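PDB 6ED2: glycosyl hydrolase family 2, TIM barrel domain protein from Faecalibacterium prausnitzii A2-165, which acts as a gut bacterial beta-glucuronidase, probably cleaving glucuronic acid from glucuronide conjugates as family 2 glycosyl hydrolases of this type do. Local coordinates for residues 44-49 / 156-161; 71-76 / 93-98; 300-305 / 489-494; 520-525 / 529-534. All coordinates share one frame; numbering follows the deposited sequence.

Contact 1: residues 44-49 / 156-161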
loop_
_atom_site.group_PDB
_atom_site.type_symbol
_atom_site.label_atom_id
_atom_site.label_comp_id
_atom_site.label_asym_id
_atom_site.label_seq_id
_atom_site.Cartn_x
_atom_site.Cartn_y
_atom_site.Cartn_z
ATOM N N GLY A 44 13.694 13.991 -29.344
ATOM C CA GLY A 44 13.812 15.149 -28.512
ATOM C C GLY A 44 12.441 15.724 -28.259
ATOM O O GLY A 44 11.446 15.007 -28.302
ATOM N N MET A 45 12.411 17.020 -27.970
ATOM C CA MET A 45 11.147 17.714 -27.801
ATOM C C MET A 45 10.664 18.146 -29.175
ATOM O O MET A 45 11.377 18.859 -29.884
ATOM C CB MET A 45 11.279 18.923 -26.877
ATOM C CG MET A 45 11.578 18.588 -25.437
ATOM S SD MET A 45 10.323 17.558 -24.620
ATOM C CE MET A 45 8.839 18.364 -25.047
ATOM N N TRP A 46 9.471 17.700 -29.554
ATOM C CA TRP A 46 8.806 18.153 -30.765
ATOM C C TRP A 46 7.640 19.048 -30.373
ATOM O O TRP A 46 7.360 19.246 -29.190
ATOM C CB TRP A 46 8.312 16.969 -31.605
ATOM C CG TRP A 46 9.365 16.052 -32.204
ATOM C CD1 TRP A 46 10.592 15.741 -31.687
ATOM C CD2 TRP A 46 9.240 15.297 -33.417
ATOM N NE1 TRP A 46 11.242 14.838 -32.506
ATOM C CE2 TRP A 46 10.434 14.556 -33.578
ATOM C CE3 TRP A 46 8.234 15.176 -34.383
ATOM C CZ2 TRP A 46 10.653 13.710 -34.671
ATOM C CZ3 TRP A 46 8.452 14.321 -35.476
ATOM C CH2 TRP A 46 9.656 13.608 -35.606
ATOM N N ARG A 47 6.958 19.591 -31.377
ATOM C CA ARG A 47 5.686 20.270 -31.187
ATOM C C ARG A 47 4.545 19.305 -31.510
ATOM O O ARG A 47 4.709 18.333 -32.249
ATOM C CB ARG A 47 5.590 21.525 -32.064
ATOM C CG ARG A 47 6.764 22.502 -31.948
ATOM C CD ARG A 47 7.036 22.920 -30.502
ATOM N NE ARG A 47 5.874 23.569 -29.878
ATOM C CZ ARG A 47 5.842 23.978 -28.608
ATOM N NH1 ARG A 47 6.906 23.806 -27.818
ATOM N NH2 ARG A 47 4.744 24.547 -28.120
ATOM N N PHE A 48 3.375 19.598 -30.957
ATOM C CA PHE A 48 2.280 18.646 -30.954
ATOM C C PHE A 48 0.973 19.413 -30.893
ATOM O O PHE A 48 0.858 20.393 -30.157
ATOM C CB PHE A 48 2.404 17.681 -29.756
ATOM C CG PHE A 48 1.259 16.690 -29.613
ATOM C CD1 PHE A 48 1.411 15.378 -30.036
ATOM C CD2 PHE A 48 0.062 17.053 -28.993
ATOM C CE1 PHE A 48 0.375 14.437 -29.874
ATOM C CE2 PHE A 48 -0.975 16.128 -28.835
ATOM C CZ PHE A 48 -0.806 14.811 -29.272
ATOM N N SER A 49 -0.015 18.953 -31.657
ATOM C CA SER A 49 -1.341 19.532 -31.575
ATOM C C SER A 49 -2.376 18.451 -31.833
ATOM O O SER A 49 -2.226 17.657 -32.765
ATOM C CB SER A 49 -1.521 20.671 -32.585
ATOM O OG SER A 49 -2.776 21.275 -32.367
ATOM N N LEU A 156 9.327 19.042 -40.624
ATOM C CA LEU A 156 8.795 17.688 -40.606
ATOM C C LEU A 156 7.483 17.718 -39.848
ATOM O O LEU A 156 7.468 18.027 -38.651
ATOM C CB LEU A 156 9.776 16.726 -39.944
ATOM C CG LEU A 156 9.296 15.313 -39.651
ATOM C CD1 LEU A 156 8.706 14.666 -40.919
ATOM C CD2 LEU A 156 10.478 14.522 -39.113
ATOM N N SER A 157 6.389 17.411 -40.540
ATOM C CA SER A 157 5.068 17.334 -39.925
ATOM C C SER A 157 4.516 15.928 -40.093
ATOM O O SER A 157 4.555 15.370 -41.193
ATOM C CB SER A 157 4.099 18.343 -40.541
ATOM O OG SER A 157 4.726 19.602 -40.660
ATOM N N VAL A 158 3.987 15.367 -39.013
ATOM C CA VAL A 158 3.395 14.038 -39.042
ATOM C C VAL A 158 1.943 14.162 -38.614
ATOM O O VAL A 158 1.650 14.601 -37.496
ATOM C CB VAL A 158 4.159 13.043 -38.154
ATOM C CG1 VAL A 158 3.497 11.662 -38.206
ATOM C CG2 VAL A 158 5.610 12.946 -38.592
ATOM N N LEU A 159 1.037 13.791 -39.514
ATOM C CA LEU A 159 -0.378 13.661 -39.193
ATOM C C LEU A 159 -0.614 12.201 -38.828
ATOM O O LEU A 159 -0.516 11.313 -39.684
ATOM C CB LEU A 159 -1.248 14.099 -40.365
ATOM C CG LEU A 159 -2.720 13.705 -40.279
ATOM C CD1 LEU A 159 -3.342 14.185 -38.972
ATOM C CD2 LEU A 159 -3.488 14.252 -41.488
ATOM N N ALA A 160 -0.884 11.950 -37.553
ATOM C CA ALA A 160 -1.111 10.604 -37.063
ATOM C C ALA A 160 -2.560 10.461 -36.614
ATOM O O ALA A 160 -3.285 11.445 -36.435
ATOM C CB ALA A 160 -0.135 10.270 -35.923
ATOM N N ASN A 161 -2.982 9.209 -36.447
ATOM C CA ASN A 161 -4.357 8.895 -36.078
ATOM C C ASN A 161 -4.336 7.619 -35.246
ATOM O O ASN A 161 -3.546 6.710 -35.522
ATOM C CB ASN A 161 -5.233 8.730 -37.336
ATOM C CG ASN A 161 -6.694 8.468 -37.008
ATOM O OD1 ASN A 161 -7.073 7.344 -36.720
ATOM N ND2 ASN A 161 -7.510 9.512 -37.026
#
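Trp-46 reaches out from strand 38-51 to touch Leu-156 and Val-158, two residues of strand 152-161. The interaction across the segments is wholly apolar. The outer corner of the six-membered half of the indole does the touching: Trp-46 CH2 lies 3.7 Å from Leu-156 CD2, and Trp-46 CZ3 is 4.2 Å from that same methyl. The methyl comes in at a slant to the ring. Val-158 differs, for its CG2 sits near the plane of the indole, at the edge, 4.4 Å from Trp-46 CZ3, a looser touch. With CG anti to its backbone N (chi1 171°), Leu-156 swings CD2 to the end of the indole.

Hydrogen bonding is directed to other partners. The indole NE1 of Trp-46 donates to the carbonyl O of Leu-42, earlier on the same strand, which fixes the polar edge of the ring while its far end is left for apolar contact. Backbone bonds join Arg-47 to Glu-96 and Ser-49 to Trp-94 of strand 92-101.

The spacing explains the absence of direct backbone pairing. The nearest CA atoms, those of Trp-46 and Leu-156, are 9.9 Å apart, about two strand widths, and strand 92-101 runs antiparallel to both partners between them. A large side chain bridging next-but-one strands across one face of a sheet is in keeping with the jelly-roll beta-sandwich expected of the sugar-binding domain in glycosyl hydrolase family 2.

Contact 2: residues 71-76 / 93-98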
loop_
_atom_site.group_PDB
_atom_site.type_symbol
_atom_site.label_atom_id
_atom_site.label_comp_id
_atom_site.label_asym_id
_atom_site.label_seq_id
_atom_site.Cartn_x
_atom_site.Cartn_y
_atom_site.Cartn_z
ATOM N N MET A 71 6.182 18.196 -26.874
ATOM C CA MET A 71 5.895 16.783 -26.689
ATOM C C MET A 71 7.174 15.999 -26.912
ATOM O O MET A 71 7.798 16.131 -27.968
ATOM C CB MET A 71 4.792 16.318 -27.647
ATOM C CG MET A 71 4.494 14.826 -27.605
ATOM S SD MET A 71 3.706 14.307 -26.053
ATOM C CE MET A 71 2.484 15.597 -25.779
ATOM N N PRO A 72 7.630 15.222 -25.933
ATOM C CA PRO A 72 8.847 14.427 -26.141
ATOM C C PRO A 72 8.584 13.283 -27.114
ATOM O O PRO A 72 7.515 12.671 -27.109
ATOM C CB PRO A 72 9.179 13.899 -24.738
ATOM C CG PRO A 72 7.846 13.871 -24.028
ATOM C CD PRO A 72 7.041 15.029 -24.596
ATOM N N VAL A 73 9.579 13.010 -27.950
ATOM C CA VAL A 73 9.602 11.886 -28.878
ATOM C C VAL A 73 10.897 11.136 -28.592
ATOM O O VAL A 73 11.965 11.761 -28.552
ATOM C CB VAL A 73 9.534 12.364 -30.336
ATOM C CG1 VAL A 73 9.751 11.206 -31.293
ATOM C CG2 VAL A 73 8.201 13.074 -30.621
ATOM N N PRO A 74 10.872 9.820 -28.349
ATOM C CA PRO A 74 9.731 8.900 -28.353
ATOM C C PRO A 74 8.934 8.861 -27.048
ATOM O O PRO A 74 9.516 8.855 -25.970
ATOM C CB PRO A 74 10.402 7.539 -28.600
ATOM C CG PRO A 74 11.727 7.685 -27.861
ATOM C CD PRO A 74 12.151 9.114 -28.114
ATOM N N ALA A 75 7.610 8.776 -27.169
ATOM C CA ALA A 75 6.710 8.518 -26.051
ATOM C C ALA A 75 5.307 8.351 -26.612
ATOM O O ALA A 75 5.000 8.840 -27.707
ATOM C CB ALA A 75 6.736 9.657 -25.011
ATOM N N SER A 76 4.462 7.648 -25.861
ATOM C CA SER A 76 3.031 7.843 -26.028
ATOM C C SER A 76 2.690 9.222 -25.494
ATOM O O SER A 76 3.311 9.698 -24.538
ATOM C CB SER A 76 2.225 6.786 -25.268
ATOM O OG SER A 76 2.571 5.468 -25.669
ATOM N N PHE A 93 -3.984 13.701 -34.746
ATOM C CA PHE A 93 -3.087 14.548 -33.970
ATOM C C PHE A 93 -1.788 14.733 -34.751
ATOM O O PHE A 93 -1.406 13.887 -35.566
ATOM C CB PHE A 93 -2.802 13.965 -32.563
ATOM C CG PHE A 93 -2.393 12.506 -32.566
ATOM C CD1 PHE A 93 -1.048 12.148 -32.539
ATOM C CD2 PHE A 93 -3.361 11.492 -32.595
ATOM C CE1 PHE A 93 -0.647 10.818 -32.538
ATOM C CE2 PHE A 93 -2.982 10.149 -32.595
ATOM C CZ PHE A 93 -1.616 9.809 -32.567
ATOM N N TRP A 94 -1.094 15.843 -34.474
ATOM C CA TRP A 94 0.050 16.271 -35.273
ATOM C C TRP A 94 1.315 16.380 -34.432
ATOM O O TRP A 94 1.296 16.910 -33.311
ATOM C CB TRP A 94 -0.211 17.629 -35.933
ATOM C CG TRP A 94 -1.314 17.669 -36.956
ATOM C CD1 TRP A 94 -2.650 17.645 -36.719
ATOM C CD2 TRP A 94 -1.158 17.797 -38.374
ATOM N NE1 TRP A 94 -3.346 17.742 -37.904
ATOM C CE2 TRP A 94 -2.449 17.831 -38.936
ATOM C CE3 TRP A 94 -0.048 17.878 -39.224
ATOM C CZ2 TRP A 94 -2.665 17.937 -40.315
ATOM C CZ3 TRP A 94 -0.258 17.991 -40.583
ATOM C CH2 TRP A 94 -1.556 18.018 -41.117
ATOM N N TYR A 95 2.412 15.891 -34.996
ATOM C CA TYR A 95 3.757 16.111 -34.498
ATOM C C TYR A 95 4.512 16.973 -35.503
ATOM O O TYR A 95 4.292 16.876 -36.715
ATOM C CB TYR A 95 4.503 14.792 -34.306
ATOM C CG TYR A 95 4.140 14.008 -33.071
ATOM C CD1 TYR A 95 4.991 13.988 -31.973
ATOM C CD2 TYR A 95 2.969 13.251 -33.012
ATOM C CE1 TYR A 95 4.685 13.261 -30.844
ATOM C CE2 TYR A 95 2.646 12.513 -31.866
ATOM C CZ TYR A 95 3.508 12.529 -30.787
ATOM O OH TYR A 95 3.215 11.811 -29.643
ATOM N N GLU A 96 5.404 17.822 -35.000
ATOM C CA GLU A 96 6.138 18.729 -35.871
ATOM C C GLU A 96 7.522 18.967 -35.289
ATOM O O GLU A 96 7.666 19.163 -34.080
ATOM C CB GLU A 96 5.403 20.060 -36.045
ATOM C CG GLU A 96 6.059 21.021 -37.038
ATOM C CD GLU A 96 5.605 22.471 -36.862
ATOM O OE1 GLU A 96 4.444 22.794 -37.183
ATOM O OE2 GLU A 96 6.419 23.295 -36.395
ATOM N N THR A 97 8.535 18.925 -36.144
ATOM C CA THR A 97 9.867 19.340 -35.741
ATOM C C THR A 97 10.582 19.894 -36.964
ATOM O O THR A 97 9.988 20.061 -38.031
ATOM C CB THR A 97 10.628 18.195 -35.064
ATOM O OG1 THR A 97 11.867 18.696 -34.560
ATOM C CG2 THR A 97 10.898 17.031 -36.030
ATOM N N SER A 98 11.855 20.221 -36.791
ATOM C CA SER A 98 12.684 20.774 -37.848
ATOM C C SER A 98 13.964 19.978 -37.888
ATOM O O SER A 98 14.447 19.510 -36.857
ATOM C CB SER A 98 13.036 22.260 -37.625
ATOM O OG SER A 98 11.864 23.047 -37.633
HETATM O O HOH W 1 5.455 11.327 -28.532
#
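The nearest CA atoms of the two segments, those of Met-71 and Tyr-95, are 8.1 Å apart, because strand 38-51 pairs antiparallel with both of their strands and lies between them. Side chains and one water span the gap. Tyr-95 CE1 is touched twice on a slant, by Met-71 CG at 3.6 Å and by Val-73 CG2 at 3.5 Å. Met-71 CG reaches it by lying anti to the backbone N (chi1 175°), after which the chain bends. Along its own strand, Tyr-95 meets Phe-93 edge to edge.

The phenol hydroxyl donates to a water 2.5 Å from Tyr-95 OH. This water in turn donates to Pro-72 O at 2.8 Å and Ala-75 O at 2.7 Å, tying together two carbonyls on either side of the cis peptide before Pro-74. A phenylalanine in place of Tyr-95 would probably keep the apolar touches but leave the water without its donor and the turn less firmly tied.

Flanking that peptide in sequence, Pro-72 packs on Leu-334 and Ala-75 on Pro-335 of the second subunit. Phe-48 of the intervening strand packs edge-to-face with Tyr-95, and Ile-196 of strand 195-196 touches both Val-73 and Tyr-95.

Contact 3: residues 300-305 / 489-494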
loop_
_atom_site.group_PDB
_atom_site.type_symbol
_atom_site.label_atom_id
_atom_site.label_comp_id
_atom_site.label_asym_id
_atom_site.label_seq_id
_atom_site.Cartn_x
_atom_site.Cartn_y
_atom_site.Cartn_z
ATOM N N PHE A 300 17.568 -23.465 -35.067
ATOM C CA PHE A 300 16.415 -23.696 -34.210
ATOM C C PHE A 300 15.294 -24.350 -35.009
ATOM O O PHE A 300 14.915 -23.848 -36.070
ATOM C CB PHE A 300 15.934 -22.392 -33.582
ATOM C CG PHE A 300 14.818 -22.575 -32.603
ATOM C CD1 PHE A 300 15.085 -22.787 -31.265
ATOM C CD2 PHE A 300 13.499 -22.542 -33.022
ATOM C CE1 PHE A 300 14.041 -22.954 -30.345
ATOM C CE2 PHE A 300 12.462 -22.713 -32.121
ATOM C CZ PHE A 300 12.737 -22.917 -30.776
ATOM N N GLU A 301 14.755 -25.451 -34.482
ATOM C CA GLU A 301 13.713 -26.207 -35.169
ATOM C C GLU A 301 13.024 -27.137 -34.179
ATOM O O GLU A 301 13.600 -27.531 -33.161
ATOM C CB GLU A 301 14.289 -27.021 -36.328
ATOM C CG GLU A 301 15.292 -28.066 -35.864
ATOM C CD GLU A 301 15.799 -28.949 -37.010
ATOM O OE1 GLU A 301 16.683 -29.792 -36.753
ATOM O OE2 GLU A 301 15.310 -28.806 -38.159
ATOM N N ILE A 302 11.788 -27.495 -34.500
ATOM C CA ILE A 302 11.076 -28.538 -33.770
ATOM C C ILE A 302 11.386 -29.885 -34.416
ATOM O O ILE A 302 11.097 -30.092 -35.600
ATOM C CB ILE A 302 9.564 -28.286 -33.766
ATOM C CG1 ILE A 302 9.242 -26.966 -33.067
ATOM C CG2 ILE A 302 8.839 -29.463 -33.100
ATOM C CD1 ILE A 302 7.794 -26.533 -33.259
ATOM N N ARG A 303 11.969 -30.802 -33.639
ATOM C CA ARG A 303 12.110 -32.192 -34.046
ATOM C C ARG A 303 11.871 -33.075 -32.832
ATOM O O ARG A 303 12.278 -32.734 -31.715
ATOM C CB ARG A 303 13.498 -32.499 -34.660
ATOM C CG ARG A 303 13.765 -31.894 -36.064
ATOM C CD ARG A 303 12.719 -32.307 -37.142
ATOM N NE ARG A 303 13.089 -31.862 -38.498
ATOM C CZ ARG A 303 12.574 -30.798 -39.122
ATOM N NH1 ARG A 303 11.655 -30.043 -38.519
ATOM N NH2 ARG A 303 12.979 -30.485 -40.350
ATOM N N HIS A 304 11.199 -34.206 -33.050
ATOM C CA HIS A 304 10.910 -35.155 -31.976
ATOM C C HIS A 304 10.118 -34.478 -30.863
ATOM O O HIS A 304 10.331 -34.736 -29.675
ATOM C CB HIS A 304 12.193 -35.787 -31.427
ATOM C CG HIS A 304 13.027 -36.465 -32.474
ATOM N ND1 HIS A 304 12.572 -37.544 -33.207
ATOM C CD2 HIS A 304 14.281 -36.208 -32.920
ATOM C CE1 HIS A 304 13.509 -37.919 -34.059
ATOM N NE2 HIS A 304 14.556 -37.127 -33.904
ATOM N N GLY A 305 9.206 -33.590 -31.262
ATOM C CA GLY A 305 8.340 -32.901 -30.322
ATOM C C GLY A 305 9.053 -32.018 -29.322
ATOM O O GLY A 305 8.506 -31.758 -28.245
ATOM N N ALA A 489 -0.995 -24.799 -36.585
ATOM C CA ALA A 489 0.144 -24.404 -35.761
ATOM C C ALA A 489 1.214 -25.491 -35.722
ATOM O O ALA A 489 0.901 -26.679 -35.612
ATOM C CB ALA A 489 -0.334 -24.088 -34.341
ATOM N N ASP A 490 2.487 -25.076 -35.813
ATOM C CA ASP A 490 3.600 -26.015 -35.649
ATOM C C ASP A 490 3.799 -26.397 -34.187
ATOM O O ASP A 490 4.377 -27.451 -33.881
ATOM C CB ASP A 490 4.901 -25.425 -36.199
ATOM C CG ASP A 490 4.795 -25.009 -37.661
ATOM O OD1 ASP A 490 4.243 -25.780 -38.484
ATOM O OD2 ASP A 490 5.286 -23.912 -37.998
ATOM N N PHE A 491 3.385 -25.532 -33.274
ATOM C CA PHE A 491 3.306 -25.876 -31.869
ATOM C C PHE A 491 2.137 -25.073 -31.340
ATOM O O PHE A 491 1.823 -24.007 -31.875
ATOM C CB PHE A 491 4.623 -25.608 -31.109
ATOM C CG PHE A 491 5.043 -24.146 -31.060
ATOM C CD1 PHE A 491 4.666 -23.336 -29.995
ATOM C CD2 PHE A 491 5.827 -23.597 -32.062
ATOM C CE1 PHE A 491 5.057 -21.999 -29.937
ATOM C CE2 PHE A 491 6.218 -22.251 -32.018
ATOM C CZ PHE A 491 5.836 -21.458 -30.947
ATOM N N VAL A 492 1.446 -25.626 -30.366
ATOM C CA VAL A 492 0.239 -24.996 -29.853
ATOM C C VAL A 492 0.617 -24.115 -28.669
ATOM O O VAL A 492 1.454 -24.499 -27.841
ATOM C CB VAL A 492 -0.813 -26.062 -29.485
ATOM C CG1 VAL A 492 -2.003 -25.440 -28.783
ATOM C CG2 VAL A 492 -1.284 -26.779 -30.770
ATOM N N SER A 493 0.026 -22.913 -28.616
ATOM C CA SER A 493 0.210 -21.954 -27.525
ATOM C C SER A 493 -1.139 -21.696 -26.877
ATOM O O SER A 493 -2.065 -21.214 -27.542
ATOM C CB SER A 493 0.795 -20.629 -28.034
ATOM O OG SER A 493 2.051 -20.813 -28.662
ATOM N N LEU A 494 -1.252 -21.990 -25.585
ATOM C CA LEU A 494 -2.518 -21.830 -24.882
ATOM C C LEU A 494 -2.452 -20.653 -23.919
ATOM O O LEU A 494 -1.450 -20.467 -23.218
ATOM C CB LEU A 494 -2.892 -23.103 -24.106
ATOM C CG LEU A 494 -3.169 -24.392 -24.897
ATOM C CD1 LEU A 494 -3.641 -25.501 -23.950
ATOM C CD2 LEU A 494 -4.185 -24.178 -26.027
#
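Ile-302 pushes its terminal methyl against the chain at Asp-490 and Phe-491, and that one atom carries the whole contact. Ile-302 CD1 stands 3.6 Å from Asp-490 O and 4.3 Å from Asp-490 CB. The extended end of the isoleucine (chi2 169°) projects CD1 to full length, which lets it cover a gap of 8.1 Å between the CA atoms of Ile-302 and Asp-490.

Phe-491 adopts the crowded position, with CG between its backbone N and carbonyl carbon (chi1 63°). The two side chains then cross at about a right angle, and Phe-491 CD2 meets Ile-302 CD1 at 3.7 Å, obliquely to the ring. Phe-307 packs edge-to-face on Phe-491, while Pro-469 and Pro-530 also touch Ile-302. The carboxylate of Asp-490 takes no part in this apolar touch, being engaged in a salt bridge with Arg-470.

Arg-303 folds back over its own strand. Its NH1 donates to Ile-302 O at 3.0 Å, fairly straight at 158° and near the guanidinium plane. Glu-301 OE2 hovers over one face of that group, a long charge pair without a directed N-H.

Strand 300-303 turns back through His-304 and Gly-305, both with positive phi, into strand 306-309. The arrangement is consistent with a beta-hairpin covering the N-terminal end of the TIM-barrel strands, where Phe-307 touches Pro-530 and Ile-532.

Contact 4: residues 520-525 / 529-534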
loop_
_atom_site.group_PDB
_atom_site.type_symbol
_atom_site.label_atom_id
_atom_site.label_comp_id
_atom_site.label_asym_id
_atom_site.label_seq_id
_atom_site.Cartn_x
_atom_site.Cartn_y
_atom_site.Cartn_z
ATOM N N ASP A 520 -6.229 -33.419 -21.475
ATOM C CA ASP A 520 -6.392 -34.738 -22.085
ATOM C C ASP A 520 -6.904 -34.615 -23.514
ATOM O O ASP A 520 -6.514 -35.407 -24.375
ATOM C CB ASP A 520 -7.338 -35.616 -21.258
ATOM C CG ASP A 520 -6.809 -35.898 -19.840
ATOM O OD1 ASP A 520 -5.569 -35.901 -19.621
ATOM O OD2 ASP A 520 -7.650 -36.124 -18.934
ATOM N N GLY A 521 -7.764 -33.625 -23.782
ATOM C CA GLY A 521 -8.167 -33.341 -25.152
ATOM C C GLY A 521 -7.009 -32.889 -26.027
ATOM O O GLY A 521 -6.830 -33.392 -27.141
ATOM N N TRP A 522 -6.199 -31.934 -25.532
ATOM C CA TRP A 522 -5.044 -31.474 -26.309
ATOM C C TRP A 522 -4.073 -32.615 -26.587
ATOM O O TRP A 522 -3.465 -32.675 -27.663
ATOM C CB TRP A 522 -4.326 -30.311 -25.598
ATOM C CG TRP A 522 -5.107 -29.085 -25.728
ATOM C CD1 TRP A 522 -5.828 -28.461 -24.750
ATOM C CD2 TRP A 522 -5.333 -28.345 -26.934
ATOM N NE1 TRP A 522 -6.489 -27.373 -25.274
ATOM C CE2 TRP A 522 -6.192 -27.274 -26.611
ATOM C CE3 TRP A 522 -4.886 -28.480 -28.252
ATOM C CZ2 TRP A 522 -6.624 -26.349 -27.561
ATOM C CZ3 TRP A 522 -5.307 -27.550 -29.197
ATOM C CH2 TRP A 522 -6.167 -26.501 -28.846
ATOM N N ALA A 523 -3.917 -33.532 -25.634
ATOM C CA ALA A 523 -3.049 -34.683 -25.873
ATOM C C ALA A 523 -3.504 -35.478 -27.087
ATOM O O ALA A 523 -2.676 -36.086 -27.775
ATOM C CB ALA A 523 -3.018 -35.594 -24.649
ATOM N N LYS A 524 -4.810 -35.473 -27.365
ATOM C CA LYS A 524 -5.348 -36.271 -28.459
ATOM C C LYS A 524 -5.188 -35.587 -29.808
ATOM O O LYS A 524 -5.089 -36.282 -30.825
ATOM C CB LYS A 524 -6.824 -36.585 -28.210
ATOM C CG LYS A 524 -7.025 -37.715 -27.217
ATOM C CD LYS A 524 -8.409 -37.638 -26.566
ATOM C CE LYS A 524 -8.534 -38.637 -25.410
ATOM N NZ LYS A 524 -9.417 -38.151 -24.299
ATOM N N VAL A 525 -5.144 -34.247 -29.850
ATOM C CA VAL A 525 -5.105 -33.548 -31.132
ATOM C C VAL A 525 -3.709 -33.068 -31.527
ATOM O O VAL A 525 -3.535 -32.609 -32.668
ATOM C CB VAL A 525 -6.097 -32.364 -31.159
ATOM C CG1 VAL A 525 -7.490 -32.823 -30.740
ATOM C CG2 VAL A 525 -5.606 -31.209 -30.281
ATOM N N ARG A 529 3.248 -32.661 -31.644
ATOM C CA ARG A 529 3.630 -31.251 -31.573
ATOM C C ARG A 529 3.870 -30.804 -30.126
ATOM O O ARG A 529 3.122 -31.191 -29.223
ATOM C CB ARG A 529 2.539 -30.379 -32.192
ATOM C CG ARG A 529 2.467 -30.443 -33.720
ATOM C CD ARG A 529 1.274 -29.661 -34.267
ATOM N NE ARG A 529 -0.017 -30.178 -33.803
ATOM C CZ ARG A 529 -1.150 -29.475 -33.818
ATOM N NH1 ARG A 529 -1.164 -28.212 -34.251
ATOM N NH2 ARG A 529 -2.276 -30.021 -33.389
ATOM N N PRO A 530 4.889 -29.970 -29.877
ATOM C CA PRO A 530 4.995 -29.306 -28.566
ATOM C C PRO A 530 3.792 -28.413 -28.301
ATOM O O PRO A 530 3.177 -27.855 -29.215
ATOM C CB PRO A 530 6.282 -28.474 -28.674
ATOM C CG PRO A 530 6.981 -28.934 -29.910
ATOM C CD PRO A 530 5.945 -29.547 -30.810
ATOM N N LEU A 531 3.437 -28.314 -27.030
ATOM C CA LEU A 531 2.490 -27.322 -26.557
ATOM C C LEU A 531 3.199 -26.453 -25.527
ATOM O O LEU A 531 3.994 -26.953 -24.723
ATOM C CB LEU A 531 1.244 -27.987 -25.952
ATOM C CG LEU A 531 0.062 -27.096 -25.548
ATOM C CD1 LEU A 531 -1.296 -27.827 -25.798
ATOM C CD2 LEU A 531 0.200 -26.667 -24.087
ATOM N N ILE A 532 2.943 -25.147 -25.577
ATOM C CA ILE A 532 3.424 -24.233 -24.557
ATOM C C ILE A 532 2.251 -23.412 -24.061
ATOM O O ILE A 532 1.215 -23.283 -24.725
ATOM C CB ILE A 532 4.538 -23.293 -25.049
ATOM C CG1 ILE A 532 3.975 -22.217 -25.973
ATOM C CG2 ILE A 532 5.640 -24.063 -25.719
ATOM C CD1 ILE A 532 5.020 -21.165 -26.310
ATOM N N PHE A 533 2.429 -22.849 -22.872
ATOM C CA PHE A 533 1.482 -21.887 -22.341
ATOM C C PHE A 533 2.041 -20.489 -22.540
ATOM O O PHE A 533 3.190 -20.206 -22.183
ATOM C CB PHE A 533 1.171 -22.188 -20.877
ATOM C CG PHE A 533 0.333 -23.429 -20.711
ATOM C CD1 PHE A 533 -1.047 -23.343 -20.671
ATOM C CD2 PHE A 533 0.929 -24.686 -20.662
ATOM C CE1 PHE A 533 -1.820 -24.493 -20.561
ATOM C CE2 PHE A 533 0.167 -25.840 -20.531
ATOM C CZ PHE A 533 -1.203 -25.745 -20.492
ATOM N N THR A 534 1.253 -19.638 -23.170
ATOM C CA THR A 534 1.666 -18.272 -23.415
ATOM C C THR A 534 0.968 -17.273 -22.505
ATOM O O THR A 534 1.381 -16.109 -22.468
ATOM C CB THR A 534 1.419 -17.901 -24.887
ATOM O OG1 THR A 534 0.165 -18.454 -25.308
ATOM C CG2 THR A 534 2.539 -18.451 -25.761
#
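Trp-522 is the first residue of the helical segment to make contact, and its partner is Leu-531. Trp-522 CB lies 3.9 Å from Leu-531 CD1, and the same methyl is 4.0 Å from Trp-522 CG, so the leucine presses on the root of the indole and not on its far end. The two side chains cross at about a right angle. Leu-531 sends CG opposite its backbone N (chi1 -173°), which carries CD1 off the strand toward the helix. The indole NE1 is bonded to Glu-518, one turn back, and the ring also packs on Leu-494.

The helix tightens as it ends. Lys-524 N bonds to Gly-521 O at 2.9 Å, three residues back, while its bond to Asp-520 O is weak.

Val-525 offers its carbonyl to Arg-529. NH2 of Arg-529 donates to Val-525 O at 3.0 Å, bent to 143°; the oxygen lies in the guanidinium plane, but the donor stands above the carbonyl plane. A bend at chi3 (-62°) turns the guanidinium toward the helix end. NE donates to Leu-526 O just past the helix, while NH1 donates to Ala-489 O and NH2 also to Gln-486 OE1, both ahead of strand 492-495. The positive group probably sits favourably at this C-terminal end. With Arg-529 replaced by alanine, the carbonyls of Val-525, Leu-526 and Ala-489 and the amide oxygen of Gln-486 would probably lose this donor, leaving the helix end less firmly held.

Helix 508-525 returning through a short loop into parallel strand 531-535, beside strand 492-495, is the beta-alpha-beta crossover from which a TIM barrel is built.

Overall arrangement
From the N terminus, strand 38-51 begins contact 1, which closes its loop only at strand 152-161. Contact 2 is nested inside that loop, between residues 71-76 and 93-98. Their centres are about 4 Å apart, and strand 38-51 with its neighbours 69-73 and 92-101 unites them in the sugar-binding domain, where both also touch the second subunit. Contacts 3 and 4 follow in series within the TIM barrel domain. Contact 3 closes a long loop between hairpin and barrel, contact 4 a short one between helix and strand; paired strands 492-495 and 531-535 join them. The centres of contacts 1 and 3 lie about 43 Å apart, on opposite sides of the chain's centre.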